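Local coordinates for beta-N-acetylglucosaminidase-like protein Glycoside hydrolase family 20 (Flavobacterium johnsoniae, PDB 6YHH) that probably hydrolyses terminal N-acetylhexosamine residues from chitin-derived oligosaccharides, as a family 20 glycoside hydrolase of bacterial chitin metabolism, at residues Tyr208-Ile213 against Phe299-Pro304; Leu284-Pro289 against Lys321-Asn326; Leu425-Pro430 against Ser477-Thr482. All coordinates share one frame; numbering follows the deposited sequence.

Contact 1: Tyr208-Ile213 against Phe299-Pro304; sequences YTQEEI and FDEVCP
A single side-chain hydrogen bond between Gln210 and Glu301 joins the start of helix 210-222 to the C-terminal part of helix 289-302, two helices on the outside of the TIM-barrel-type catalytic domain of this family 20 hydrolase. Little surface is shared, about 75 Å² in all, and the backbones stay well apart. Gln210 NE2 donates to Glu301 OE2 over 3.0 Å, but the bond is bent, with 135° at the hydrogen, and it reaches the oxygen from above the carboxylate plane. The two extended side chains cross at about a right angle, their amide and carboxylate planes 75° apart. With CG anti to the backbone N (chi1 -167°), Glu301 swings its carboxylate across to the glutamine. Both polar ends have stronger partners in the loop that precedes helix 197-202: Gln210 NE2 also donates to Glu191 O, and Glu301 OE2 accepts from Lys193 N. Were Glu301 replaced by an alanine, Lys193 N would probably lose its acceptor and Gln210 NE2 its carboxylate partner on the second helix. Helix 210-222 begins with a capping box, Thr209 at the N-cap and Glu212 three residues on, and Thr209 OG1 also meets Glu211 of the second subunit. In that box Glu212 N donates to Thr209 OG1 at 2.9 Å, and Thr209 N returns the bond to Glu212 OE1, also at 2.9 Å.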
ATOM      1  N   TYR A 208       3.485  -5.778  16.945  1.00  8.45           N
ATOM      2  CA  TYR A 208       2.047  -5.995  16.817  1.00  8.60           C
ATOM      3  C   TYR A 208       1.400  -5.974  18.199  1.00  8.90           C
ATOM      4  O   TYR A 208       1.899  -6.615  19.142  1.00 10.27           O
ATOM      5  CB  TYR A 208       1.729  -7.306  16.240  1.00  8.80           C
ATOM      6  CG  TYR A 208       2.455  -7.558  14.910  1.00  8.38           C
ATOM      7  CD1 TYR A 208       2.029  -6.949  13.750  1.00  8.37           C
ATOM      8  CD2 TYR A 208       3.530  -8.434  14.846  1.00  8.77           C
ATOM      9  CE1 TYR A 208       2.731  -7.171  12.552  1.00  8.05           C
ATOM     10  CE2 TYR A 208       4.179  -8.698  13.647  1.00  8.13           C
ATOM     11  CZ  TYR A 208       3.732  -8.090  12.514  1.00  7.86           C
ATOM     12  OH  TYR A 208       4.422  -8.369  11.320  1.00  7.75           O
ATOM     13  N   THR A 209       0.325  -5.202  18.325  1.00  8.85           N
ATOM     14  CA  THR A 209      -0.414  -5.253  19.590  1.00  8.90           C
ATOM     15  C   THR A 209      -1.125  -6.581  19.719  1.00  8.80           C
ATOM     16  O   THR A 209      -1.378  -7.279  18.764  1.00  9.46           O
ATOM     17  CB  THR A 209      -1.425  -4.105  19.756  1.00  8.45           C
ATOM     18  OG1 THR A 209      -2.553  -4.314  18.869  1.00  8.77           O
ATOM     19  CG2 THR A 209      -0.829  -2.792  19.508  1.00  9.63           C
ATOM     20  N   GLN A 210      -1.551  -6.911  20.938  1.00  9.57           N
ATOM     21  CA  GLN A 210      -2.346  -8.161  21.177  1.00 10.90           C
ATOM     22  C   GLN A 210      -3.650  -8.137  20.380  1.00 10.59           C
ATOM     23  O   GLN A 210      -4.056  -9.121  19.820  1.00 11.80           O
ATOM     24  CB  GLN A 210      -2.582  -8.414  22.685  1.00 11.54           C
ATOM     25  CG  GLN A 210      -1.252  -8.515  23.417  1.00 13.24           C
ATOM     26  CD  GLN A 210      -1.374  -9.066  24.814  1.00 15.24           C
ATOM     27  OE1 GLN A 210      -2.479  -9.204  25.340  1.00 16.31           O
ATOM     28  NE2 GLN A 210      -0.249  -9.462  25.387  1.00 16.23           N
ATOM     29  N   GLU A 211      -4.305  -6.948  20.329  1.00 10.57           N
ATOM     30  CA  GLU A 211      -5.554  -6.833  19.647  1.00 10.75           C
ATOM     31  C   GLU A 211      -5.277  -7.006  18.118  1.00 10.29           C
ATOM     32  O   GLU A 211      -6.075  -7.665  17.455  1.00 10.25           O
ATOM     33  CB  GLU A 211      -6.222  -5.500  19.871  1.00 12.34           C
ATOM     34  CG  GLU A 211      -7.443  -5.281  18.980  1.00 13.23           C
ATOM     35  CD  GLU A 211      -7.923  -3.799  19.055  1.00 15.22           C
ATOM     36  OE1 GLU A 211      -7.441  -2.996  18.170  1.00 16.05           O
ATOM     37  OE2 GLU A 211      -8.722  -3.567  19.996  1.00 16.67           O
ATOM     38  N   GLU A 212      -4.173  -6.421  17.621  1.00  9.97           N
ATOM     39  CA  GLU A 212      -3.825  -6.628  16.225  1.00  9.66           C
ATOM     40  C   GLU A 212      -3.605  -8.089  15.917  1.00 10.16           C
ATOM     41  O   GLU A 212      -4.101  -8.609  14.915  1.00 11.15           O
ATOM     42  CB  GLU A 212      -2.600  -5.772  15.844  1.00 10.27           C
ATOM     43  CG  GLU A 212      -2.920  -4.286  15.693  1.00  9.63           C
ATOM     44  CD  GLU A 212      -1.682  -3.406  15.652  1.00  9.70           C
ATOM     45  OE1 GLU A 212      -0.568  -3.940  15.888  1.00 10.24           O
ATOM     46  OE2 GLU A 212      -1.821  -2.192  15.411  1.00 11.32           O
ATOM     47  N   ILE A 213      -2.910  -8.782  16.793  1.00  9.91           N
ATOM     48  CA  ILE A 213      -2.683 -10.207  16.593  1.00  9.43           C
ATOM     49  C   ILE A 213      -4.023 -10.954  16.566  1.00 10.99           C
ATOM     50  O   ILE A 213      -4.258 -11.786  15.700  1.00 12.24           O
ATOM     51  CB  ILE A 213      -1.742 -10.737  17.680  1.00  9.40           C
ATOM     52  CG1 ILE A 213      -0.338 -10.197  17.507  1.00  9.24           C
ATOM     53  CG2 ILE A 213      -1.753 -12.249  17.759  1.00 10.13           C
ATOM     54  CD1 ILE A 213       0.603 -10.447  18.652  1.00 10.50           C
ATOM     55  N   PHE A 299       4.633 -17.771  27.473  1.00 10.61           N
ATOM     56  CA  PHE A 299       3.631 -18.634  26.865  1.00 11.21           C
ATOM     57  C   PHE A 299       2.272 -18.401  27.504  1.00 12.75           C
ATOM     58  O   PHE A 299       1.270 -18.404  26.849  1.00 12.33           O
ATOM     59  CB  PHE A 299       4.031 -20.097  26.981  1.00 12.02           C
ATOM     60  CG  PHE A 299       5.259 -20.461  26.209  1.00 11.72           C
ATOM     61  CD1 PHE A 299       5.429 -20.061  24.891  1.00 13.70           C
ATOM     62  CD2 PHE A 299       6.261 -21.239  26.799  1.00 12.29           C
ATOM     63  CE1 PHE A 299       6.567 -20.380  24.193  1.00 13.95           C
ATOM     64  CE2 PHE A 299       7.422 -21.567  26.097  1.00 13.50           C
ATOM     65  CZ  PHE A 299       7.591 -21.131  24.797  1.00 14.03           C
ATOM     66  N   ASP A 300       2.225 -18.198  28.811  1.00 13.37           N
ATOM     67  CA  ASP A 300       0.946 -17.927  29.421  1.00 13.69           C
ATOM     68  C   ASP A 300       0.247 -16.694  28.851  1.00 14.78           C
ATOM     69  O   ASP A 300      -0.982 -16.662  28.769  1.00 16.42           O
ATOM     70  CB  ASP A 300       1.106 -17.666  30.926  1.00 13.97           C
ATOM     71  CG  ASP A 300       1.325 -18.887  31.757  1.00 16.64           C
ATOM     72  OD1 ASP A 300       1.125 -19.982  31.291  1.00 16.89           O
ATOM     73  OD2 ASP A 300       1.750 -18.653  32.974  1.00 18.53           O
ATOM     74  N   GLU A 301       1.035 -15.701  28.470  1.00 14.62           N
ATOM     75  CA  GLU A 301       0.518 -14.466  27.860  1.00 15.45           C
ATOM     76  C   GLU A 301       0.252 -14.554  26.352  1.00 15.14           C
ATOM     77  O   GLU A 301      -0.761 -14.038  25.865  1.00 17.33           O
ATOM     78  CB  GLU A 301       1.434 -13.344  28.191  1.00 18.69           C
ATOM     79  CG  GLU A 301       0.822 -12.011  27.868  1.00 21.34           C
ATOM     80  CD  GLU A 301       1.661 -10.816  28.239  1.00 19.93           C
ATOM     81  OE1 GLU A 301       2.878 -10.875  28.496  1.00 21.73           O
ATOM     82  OE2 GLU A 301       0.963  -9.765  28.142  1.00 24.79           O
ATOM     83  N   VAL A 302       1.128 -15.252  25.657  1.00 13.40           N
ATOM     84  CA  VAL A 302       1.117 -15.289  24.217  1.00 12.56           C
ATOM     85  C   VAL A 302       0.296 -16.430  23.606  1.00 12.22           C
ATOM     86  O   VAL A 302      -0.426 -16.247  22.625  1.00 10.78           O
ATOM     87  CB  VAL A 302       2.544 -15.357  23.691  1.00 11.79           C
ATOM     88  CG1 VAL A 302       2.512 -15.462  22.149  1.00 10.29           C
ATOM     89  CG2 VAL A 302       3.352 -14.121  24.004  1.00 12.36           C
ATOM     90  N   CYS A 303       0.327 -17.615  24.210  1.00 12.68           N
ATOM     91  CA  CYS A 303      -0.398 -18.750  23.619  1.00 12.37           C
ATOM     92  C   CYS A 303      -1.907 -18.486  23.455  1.00 12.80           C
ATOM     93  O   CYS A 303      -2.469 -18.910  22.493  1.00 12.57           O
ATOM     94  CB  CYS A 303      -0.179 -20.045  24.366  1.00 13.48           C
ATOM     95  SG  CYS A 303       1.488 -20.680  24.266  1.00 14.64           S
ATOM     96  N   PRO A 304      -2.558 -17.765  24.401  1.00 12.52           N
ATOM     97  CA  PRO A 304      -3.963 -17.462  24.248  1.00 12.43           C
ATOM     98  C   PRO A 304      -4.319 -16.603  23.065  1.00 12.97           C
ATOM     99  O   PRO A 304      -5.483 -16.590  22.637  1.00 13.51           O
ATOM    100  CB  PRO A 304      -4.331 -16.743  25.580  1.00 15.09           C
ATOM    101  CG  PRO A 304      -3.413 -17.405  26.514  1.00 15.24           C
ATOM    102  CD  PRO A 304      -2.107 -17.386  25.759  1.00 14.06           C
TER

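Contact 2: Leu284-Pro289 against Lys321-Asn326; sequences LDPSNP and KDWDAN
The loop leading into helix 289-302 meets the short helix 321-325 through the indole of Trp323, which lies on Pro286 and bonds to Leu284. With CG anti to the carbonyl carbon (chi1 -73°), Trp323 turns its indole toward Pro286. The indole N-H, Trp323 NE1, donates to Leu284 O at 3.1 Å; this oxygen sits at the ring edge, practically in the ring plane, whereas the donor is tilted 31° from the carbonyl plane. Over one face lies the proline: Pro286 CG is 3.9 Å from the centroid of the six-membered ring, a CH-pi contact, and Pro286 CD touches Trp323 CZ2 at 3.5 Å. Leu344 of helix 341-358 packs against both Pro286 and Trp323. The site belongs to the catalytic domain, with the Trp323 side chain about 12 Å from that of Glu317, the predicted proton donor. Next to the proline, Asp285 forms an Asx turn within a type I turn that runs to Asn288. Asp285 OD1 takes two bonds, from Ser287 N at 2.8 Å and from Ser287 OG at 2.7 Å, the hydroxyl arriving on the syn side. The other oxygen, Asp285 OD2, accepts from a water that is weakly bonded to Asn326 ND2; that amide has its stronger partner in Ser249 O.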
ATOM      1  N   LEU A 284      19.993 -18.022  25.168  1.00  9.88           N
ATOM      2  CA  LEU A 284      19.392 -18.291  26.485  1.00 10.62           C
ATOM      3  C   LEU A 284      20.085 -19.411  27.235  1.00  9.69           C
ATOM      4  O   LEU A 284      20.574 -20.361  26.634  1.00  9.65           O
ATOM      5  CB  LEU A 284      17.952 -18.695  26.305  1.00 11.98           C
ATOM      6  CG  LEU A 284      17.015 -17.537  26.040  1.00 14.64           C
ATOM      7  CD1 LEU A 284      17.425 -16.168  25.563  1.00 15.13           C
ATOM      8  CD2 LEU A 284      15.555 -18.007  25.846  1.00 13.71           C
ATOM      9  N   ASP A 285      20.111 -19.261  28.550  1.00 11.02           N
ATOM     10  CA  ASP A 285      20.809 -20.203  29.445  1.00 12.34           C
ATOM     11  C   ASP A 285      19.886 -21.305  29.898  1.00 12.22           C
ATOM     12  O   ASP A 285      19.019 -21.102  30.769  1.00 13.19           O
ATOM     13  CB  ASP A 285      21.440 -19.436  30.638  1.00 12.06           C
ATOM     14  CG  ASP A 285      22.182 -20.323  31.616  1.00 13.69           C
ATOM     15  OD1 ASP A 285      22.211 -21.567  31.483  1.00 13.17           O
ATOM     16  OD2 ASP A 285      22.765 -19.720  32.583  1.00 13.19           O
ATOM     17  N   PRO A 286      20.117 -22.537  29.398  1.00 11.65           N
ATOM     18  CA  PRO A 286      19.212 -23.633  29.751  1.00 12.39           C
ATOM     19  C   PRO A 286      19.467 -24.232  31.163  1.00 14.01           C
ATOM     20  O   PRO A 286      18.722 -25.151  31.528  1.00 14.45           O
ATOM     21  CB  PRO A 286      19.556 -24.682  28.723  1.00 12.95           C
ATOM     22  CG  PRO A 286      21.032 -24.508  28.480  1.00 12.62           C
ATOM     23  CD  PRO A 286      21.233 -23.010  28.583  1.00 13.13           C
ATOM     24  N   SER A 287      20.479 -23.708  31.838  1.00 13.07           N
ATOM     25  CA  SER A 287      20.786 -24.115  33.219  1.00 14.01           C
ATOM     26  C   SER A 287      20.139 -23.216  34.225  1.00 16.62           C
ATOM     27  O   SER A 287      20.155 -23.524  35.447  1.00 17.95           O
ATOM     28  CB  SER A 287      22.309 -24.185  33.365  1.00 14.54           C
ATOM     29  OG  SER A 287      22.927 -22.965  33.636  1.00 15.09           O
ATOM     30  N   ASN A 288      19.569 -22.093  33.799  1.00 14.35           N
ATOM     31  CA  ASN A 288      19.100 -21.090  34.738  1.00 14.76           C
ATOM     32  C   ASN A 288      17.620 -21.272  34.900  1.00 15.68           C
ATOM     33  O   ASN A 288      16.855 -21.139  33.944  1.00 15.19           O
ATOM     34  CB  ASN A 288      19.416 -19.676  34.179  1.00 14.84           C
ATOM     35  CG  ASN A 288      19.090 -18.549  35.128  1.00 16.44           C
ATOM     36  OD1 ASN A 288      18.261 -18.669  36.059  1.00 16.20           O
ATOM     37  ND2 ASN A 288      19.718 -17.408  34.886  1.00 16.36           N
ATOM     38  N   PRO A 289      17.137 -21.487  36.144  1.00 15.67           N
ATOM     39  CA  PRO A 289      15.722 -21.643  36.355  1.00 15.95           C
ATOM     40  C   PRO A 289      14.882 -20.430  35.939  1.00 14.28           C
ATOM     41  O   PRO A 289      13.691 -20.610  35.536  1.00 15.30           O
ATOM     42  CB  PRO A 289      15.601 -21.868  37.890  1.00 16.92           C
ATOM     43  CG  PRO A 289      16.952 -22.201  38.348  1.00 19.97           C
ATOM     44  CD  PRO A 289      17.925 -21.573  37.403  1.00 19.27           C
ATOM     45  N   LYS A 321      28.874 -21.447  21.454  1.00 13.40           N
ATOM     46  CA  LYS A 321      30.146 -20.902  22.024  1.00 13.65           C
ATOM     47  C   LYS A 321      29.983 -20.433  23.469  1.00 12.51           C
ATOM     48  O   LYS A 321      30.823 -20.778  24.324  1.00 11.48           O
ATOM     49  CB  LYS A 321      30.758 -19.838  21.144  1.00 17.80           C
ATOM     50  CG  LYS A 321      31.256 -20.282  19.742  1.00 20.72           C
ATOM     51  CD  LYS A 321      32.051 -21.564  19.688  1.00 30.00           C
ATOM     52  CE  LYS A 321      32.714 -21.854  18.332  1.00 36.59           C
ATOM     53  NZ  LYS A 321      32.986 -23.344  18.266  1.00 39.09           N
ATOM     54  N   ASP A 322      28.925 -19.681  23.780  1.00 10.95           N
ATOM     55  CA  ASP A 322      28.719 -19.291  25.177  1.00 10.94           C
ATOM     56  C   ASP A 322      28.426 -20.492  26.071  1.00 11.82           C
ATOM     57  O   ASP A 322      28.903 -20.560  27.247  1.00 13.40           O
ATOM     58  CB  ASP A 322      27.611 -18.269  25.288  1.00 11.43           C
ATOM     59  CG  ASP A 322      27.980 -16.900  24.723  1.00 12.64           C
ATOM     60  OD1 ASP A 322      29.157 -16.600  24.327  1.00 13.48           O
ATOM     61  OD2 ASP A 322      27.035 -16.036  24.727  1.00 13.21           O
ATOM     62  N   TRP A 323      27.665 -21.457  25.562  1.00 10.53           N
ATOM     63  CA  TRP A 323      27.437 -22.690  26.308  1.00 10.03           C
ATOM     64  C   TRP A 323      28.747 -23.406  26.647  1.00 10.68           C
ATOM     65  O   TRP A 323      28.937 -23.798  27.813  1.00 12.27           O
ATOM     66  CB  TRP A 323      26.470 -23.591  25.578  1.00 10.74           C
ATOM     67  CG  TRP A 323      25.037 -23.101  25.623  1.00 10.04           C
ATOM     68  CD1 TRP A 323      24.582 -21.892  26.035  1.00  9.96           C
ATOM     69  CD2 TRP A 323      23.885 -23.848  25.192  1.00 10.67           C
ATOM     70  NE1 TRP A 323      23.183 -21.842  25.887  1.00 11.05           N
ATOM     71  CE2 TRP A 323      22.749 -23.045  25.405  1.00 10.29           C
ATOM     72  CE3 TRP A 323      23.721 -25.113  24.650  1.00 10.02           C
ATOM     73  CZ2 TRP A 323      21.469 -23.493  25.117  1.00 11.07           C
ATOM     74  CZ3 TRP A 323      22.469 -25.593  24.389  1.00 10.64           C
ATOM     75  CH2 TRP A 323      21.349 -24.770  24.576  1.00 11.22           C
ATOM     76  N   ASP A 324      29.604 -23.574  25.651  1.00 11.35           N
ATOM     77  CA  ASP A 324      30.907 -24.250  25.817  1.00 11.64           C
ATOM     78  C   ASP A 324      31.754 -23.554  26.886  1.00 13.12           C
ATOM     79  O   ASP A 324      32.516 -24.216  27.591  1.00 12.96           O
ATOM     80  CB  ASP A 324      31.643 -24.239  24.495  1.00 11.80           C
ATOM     81  CG  ASP A 324      31.078 -25.159  23.466  1.00 13.04           C
ATOM     82  OD1 ASP A 324      30.257 -26.037  23.741  1.00 13.46           O
ATOM     83  OD2 ASP A 324      31.551 -24.966  22.302  1.00 14.99           O
ATOM     84  N   ALA A 325      31.672 -22.241  26.977  1.00 12.26           N
ATOM     85  CA  ALA A 325      32.552 -21.455  27.847  1.00 12.61           C
ATOM     86  C   ALA A 325      32.034 -21.359  29.245  1.00 15.24           C
ATOM     87  O   ALA A 325      32.765 -20.955  30.095  1.00 17.26           O
ATOM     88  CB  ALA A 325      32.662 -20.060  27.296  1.00 12.59           C
ATOM     89  N   ASN A 326      30.769 -21.695  29.512  1.00 12.09           N
ATOM     90  CA  ASN A 326      30.160 -21.355  30.776  1.00 14.10           C
ATOM     91  C   ASN A 326      30.285 -22.571  31.686  1.00 15.92           C
ATOM     92  O   ASN A 326      29.678 -23.600  31.463  1.00 14.38           O
ATOM     93  CB  ASN A 326      28.693 -20.983  30.552  1.00 14.32           C
ATOM     94  CG  ASN A 326      27.980 -20.554  31.836  1.00 18.14           C
ATOM     95  OD1 ASN A 326      28.193 -21.160  32.905  1.00 21.16           O
ATOM     96  ND2 ASN A 326      27.103 -19.541  31.757  1.00 16.20           N
TER
HETATM   97  O   HOH W   1      24.729 -19.964  34.163  1.00 35.64           O

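Contact 3: Leu425-Pro430 against Ser477-Thr482; sequences LNDPMP and SAENIT
Asp427 and Glu479 cross at about a right angle, their carboxylate planes turned 37° against each other. Neither bonds directly to the other: Asp427 OD2 lies 3.7 Å from Glu479 CG, and the 4.0 Å between Asp427 OD2 and Glu479 OE2 brings two like charges close. Arg143 probably offsets this repulsion, since it forms a salt bridge with Asp427 OD2 and a long, weak ion pair with Glu479 OE2. A water links the loops as well, donating to Asp427 OD2 at 2.7 Å and to Glu479 O at 2.9 Å. The glutamate runs out extended, CG anti to its own backbone N (chi1 -178°), which brings Glu479 OE2 across toward the aspartate carboxylate and to 4.3 Å from Met429 CB. Further along, Leu425 and Thr482 also meet nearly at right angles, with Leu425 CD2 against Thr482 O at 3.6 Å and farther from Thr482 CB. Both segments lie in loops and meet at the surface, one following helix 420-424 and the other helix 467-476, whose Arg474 touches Asp427 and Thr482. On the Glu479 side the chain makes a type I turn from Ala478 to Ile481. Across from it, Asp427 OD1 uses its anti lone pair to accept from Met429 N, two residues on, at 2.8 Å, an Asx turn.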
ATOM      1  N   LEU A 425      10.575 -26.994  -8.527  1.00 12.46           N
ATOM      2  CA  LEU A 425      10.934 -28.448  -8.665  1.00 13.71           C
ATOM      3  C   LEU A 425      11.365 -29.026  -7.360  1.00 13.72           C
ATOM      4  O   LEU A 425      11.557 -30.227  -7.240  1.00 15.15           O
ATOM      5  CB  LEU A 425      11.990 -28.587  -9.702  1.00 14.73           C
ATOM      6  CG  LEU A 425      11.460 -28.132 -11.089  1.00 15.98           C
ATOM      7  CD1 LEU A 425      12.585 -28.232 -12.109  1.00 16.94           C
ATOM      8  CD2 LEU A 425      10.147 -28.816 -11.543  1.00 16.89           C
ATOM      9  N   ASN A 426      11.382 -28.221  -6.289  1.00 12.24           N
ATOM     10  CA  ASN A 426      11.731 -28.742  -5.001  1.00 11.66           C
ATOM     11  C   ASN A 426      10.542 -29.492  -4.385  1.00 12.70           C
ATOM     12  O   ASN A 426       9.507 -28.929  -4.162  1.00 15.87           O
ATOM     13  CB  ASN A 426      12.041 -27.545  -4.084  1.00 10.37           C
ATOM     14  CG  ASN A 426      12.588 -27.925  -2.719  1.00 10.88           C
ATOM     15  OD1 ASN A 426      13.645 -28.551  -2.628  1.00 11.00           O
ATOM     16  ND2 ASN A 426      11.936 -27.431  -1.628  1.00 10.60           N
ATOM     17  N   ASP A 427      10.662 -30.749  -4.037  1.00 13.39           N
ATOM     18  CA  ASP A 427       9.463 -31.522  -3.643  1.00 13.77           C
ATOM     19  C   ASP A 427       9.597 -32.020  -2.219  1.00 14.96           C
ATOM     20  O   ASP A 427      10.662 -32.600  -1.863  1.00 14.42           O
ATOM     21  CB  ASP A 427       9.341 -32.692  -4.604  1.00 15.60           C
ATOM     22  CG  ASP A 427       7.986 -33.369  -4.551  1.00 16.44           C
ATOM     23  OD1 ASP A 427       7.630 -33.939  -3.534  1.00 20.74           O
ATOM     24  OD2 ASP A 427       7.253 -33.251  -5.490  1.00 19.07           O
ATOM     25  N   PRO A 428       8.601 -31.824  -1.392  1.00 14.37           N
ATOM     26  CA  PRO A 428       8.713 -32.308  -0.024  1.00 14.59           C
ATOM     27  C   PRO A 428       8.883 -33.843   0.065  1.00 16.18           C
ATOM     28  O   PRO A 428       9.378 -34.351   1.109  1.00 16.64           O
ATOM     29  CB  PRO A 428       7.405 -31.874   0.599  1.00 14.94           C
ATOM     30  CG  PRO A 428       6.940 -30.709  -0.253  1.00 14.32           C
ATOM     31  CD  PRO A 428       7.346 -31.083  -1.625  1.00 14.06           C
ATOM     32  N   MET A 429       8.462 -34.563  -0.972  1.00 15.49           N
ATOM     33  CA  MET A 429       8.655 -36.033  -1.038  1.00 22.50           C
ATOM     34  C   MET A 429       9.996 -36.389  -1.587  1.00 23.54           C
ATOM     35  O   MET A 429      10.348 -36.091  -2.753  1.00 22.72           O
ATOM     36  CB  MET A 429       7.589 -36.728  -1.882  1.00 26.58           C
ATOM     37  CG  MET A 429       7.639 -38.260  -1.840  1.00 30.49           C
ATOM     38  SD  MET A 429       6.982 -38.913  -0.293  1.00 33.97           S
ATOM     39  CE  MET A 429       5.263 -38.290  -0.471  1.00 34.92           C
ATOM     40  N   PRO A 430      10.808 -37.003  -0.732  1.00 28.54           N
ATOM     41  CA  PRO A 430      12.152 -37.339  -1.234  1.00 36.26           C
ATOM     42  C   PRO A 430      12.103 -38.471  -2.264  1.00 37.91           C
ATOM     43  O   PRO A 430      11.145 -39.289  -2.251  1.00 36.56           O
ATOM     44  CB  PRO A 430      12.890 -37.822   0.029  1.00 34.81           C
ATOM     45  CG  PRO A 430      11.790 -38.425   0.890  1.00 31.26           C
ATOM     46  CD  PRO A 430      10.570 -37.536   0.631  1.00 30.88           C
ATOM     47  N   SER A 477      -0.757 -29.239  -6.071  1.00 10.42           N
ATOM     48  CA  SER A 477      -1.037 -29.999  -7.287  1.00 11.15           C
ATOM     49  C   SER A 477      -0.329 -31.380  -7.227  1.00 12.83           C
ATOM     50  O   SER A 477       0.519 -31.679  -6.379  1.00 10.93           O
ATOM     51  CB  SER A 477      -0.511 -29.268  -8.504  1.00 11.03           C
ATOM     52  OG  SER A 477      -1.266 -28.064  -8.731  1.00 10.97           O
ATOM     53  N   ALA A 478      -0.700 -32.190  -8.185  1.00 13.02           N
ATOM     54  CA  ALA A 478      -0.120 -33.532  -8.283  1.00 12.06           C
ATOM     55  C   ALA A 478       1.398 -33.453  -8.471  1.00 11.95           C
ATOM     56  O   ALA A 478       1.904 -32.522  -9.086  1.00 11.59           O
ATOM     57  CB  ALA A 478      -0.746 -34.244  -9.503  1.00 12.66           C
ATOM     58  N   GLU A 479       2.086 -34.505  -8.027  1.00 12.72           N
ATOM     59  CA  GLU A 479       3.536 -34.558  -8.054  1.00 14.73           C
ATOM     60  C   GLU A 479       4.079 -34.470  -9.454  1.00 15.23           C
ATOM     61  O   GLU A 479       5.163 -33.957  -9.648  1.00 14.89           O
ATOM     62  CB  GLU A 479       4.015 -35.851  -7.403  1.00 18.31           C
ATOM     63  CG  GLU A 479       5.527 -36.011  -7.323  1.00 22.19           C
ATOM     64  CD  GLU A 479       6.004 -37.222  -6.545  1.00 28.64           C
ATOM     65  OE1 GLU A 479       5.196 -38.146  -6.280  1.00 29.95           O
ATOM     66  OE2 GLU A 479       7.221 -37.199  -6.169  1.00 31.52           O
ATOM     67  N   ASN A 480       3.338 -34.933 -10.451  1.00 13.81           N
ATOM     68  CA  ASN A 480       3.824 -34.857 -11.822  1.00 15.68           C
ATOM     69  C   ASN A 480       3.560 -33.581 -12.578  1.00 15.62           C
ATOM     70  O   ASN A 480       3.885 -33.525 -13.736  1.00 16.64           O
ATOM     71  CB  ASN A 480       3.371 -36.068 -12.660  1.00 17.94           C
ATOM     72  CG  ASN A 480       1.880 -36.108 -12.852  1.00 22.28           C
ATOM     73  OD1 ASN A 480       1.139 -35.273 -12.315  1.00 21.21           O
ATOM     74  ND2 ASN A 480       1.409 -37.131 -13.546  1.00 27.11           N
ATOM     75  N   ILE A 481       3.037 -32.515 -11.941  1.00 13.16           N
ATOM     76  CA  ILE A 481       2.889 -31.276 -12.649  1.00 13.22           C
ATOM     77  C   ILE A 481       4.246 -30.527 -12.467  1.00 13.01           C
ATOM     78  O   ILE A 481       4.517 -30.018 -11.351  1.00 13.23           O
ATOM     79  CB  ILE A 481       1.694 -30.500 -12.030  1.00 14.01           C
ATOM     80  CG1 ILE A 481       0.331 -31.216 -12.123  1.00 13.78           C
ATOM     81  CG2 ILE A 481       1.615 -29.079 -12.576  1.00 14.46           C
ATOM     82  CD1 ILE A 481      -0.045 -31.660 -13.503  1.00 15.70           C
ATOM     83  N   THR A 482       5.115 -30.599 -13.466  1.00 13.23           N
ATOM     84  CA  THR A 482       6.503 -30.193 -13.311  1.00 14.22           C
ATOM     85  C   THR A 482       7.021 -29.391 -14.508  1.00 15.29           C
ATOM     86  O   THR A 482       8.187 -29.010 -14.544  1.00 15.57           O
ATOM     87  CB  THR A 482       7.403 -31.375 -13.067  1.00 15.78           C
ATOM     88  OG1 THR A 482       7.287 -32.244 -14.186  1.00 16.34           O
ATOM     89  CG2 THR A 482       7.059 -32.097 -11.763  1.00 15.83           C
TER
HETATM   90  O   HOH W   2       7.380 -32.927  -8.163  1.00 16.65           O

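All three contacts lie in the catalytic domain, but they differ in depth. Contact 2 is buried, contact 1 partly so, and contact 3 is at the surface. Contacts 1 and 2 share helix 289-302, contact 1 using its C-terminal part and contact 2 the loop that enters it; their segments alternate along the chain and their nearest atoms are about 9 Å apart. Contact 3 involves other helices, with centres about 36 Å from contact 1 and 42 Å from contact 2. The chemistry differs with place: an indole that covers proline and bonds a carbonyl in the buried contact, one amide-carboxylate bond between helices, and a water and an arginine between two carboxylates at the surface.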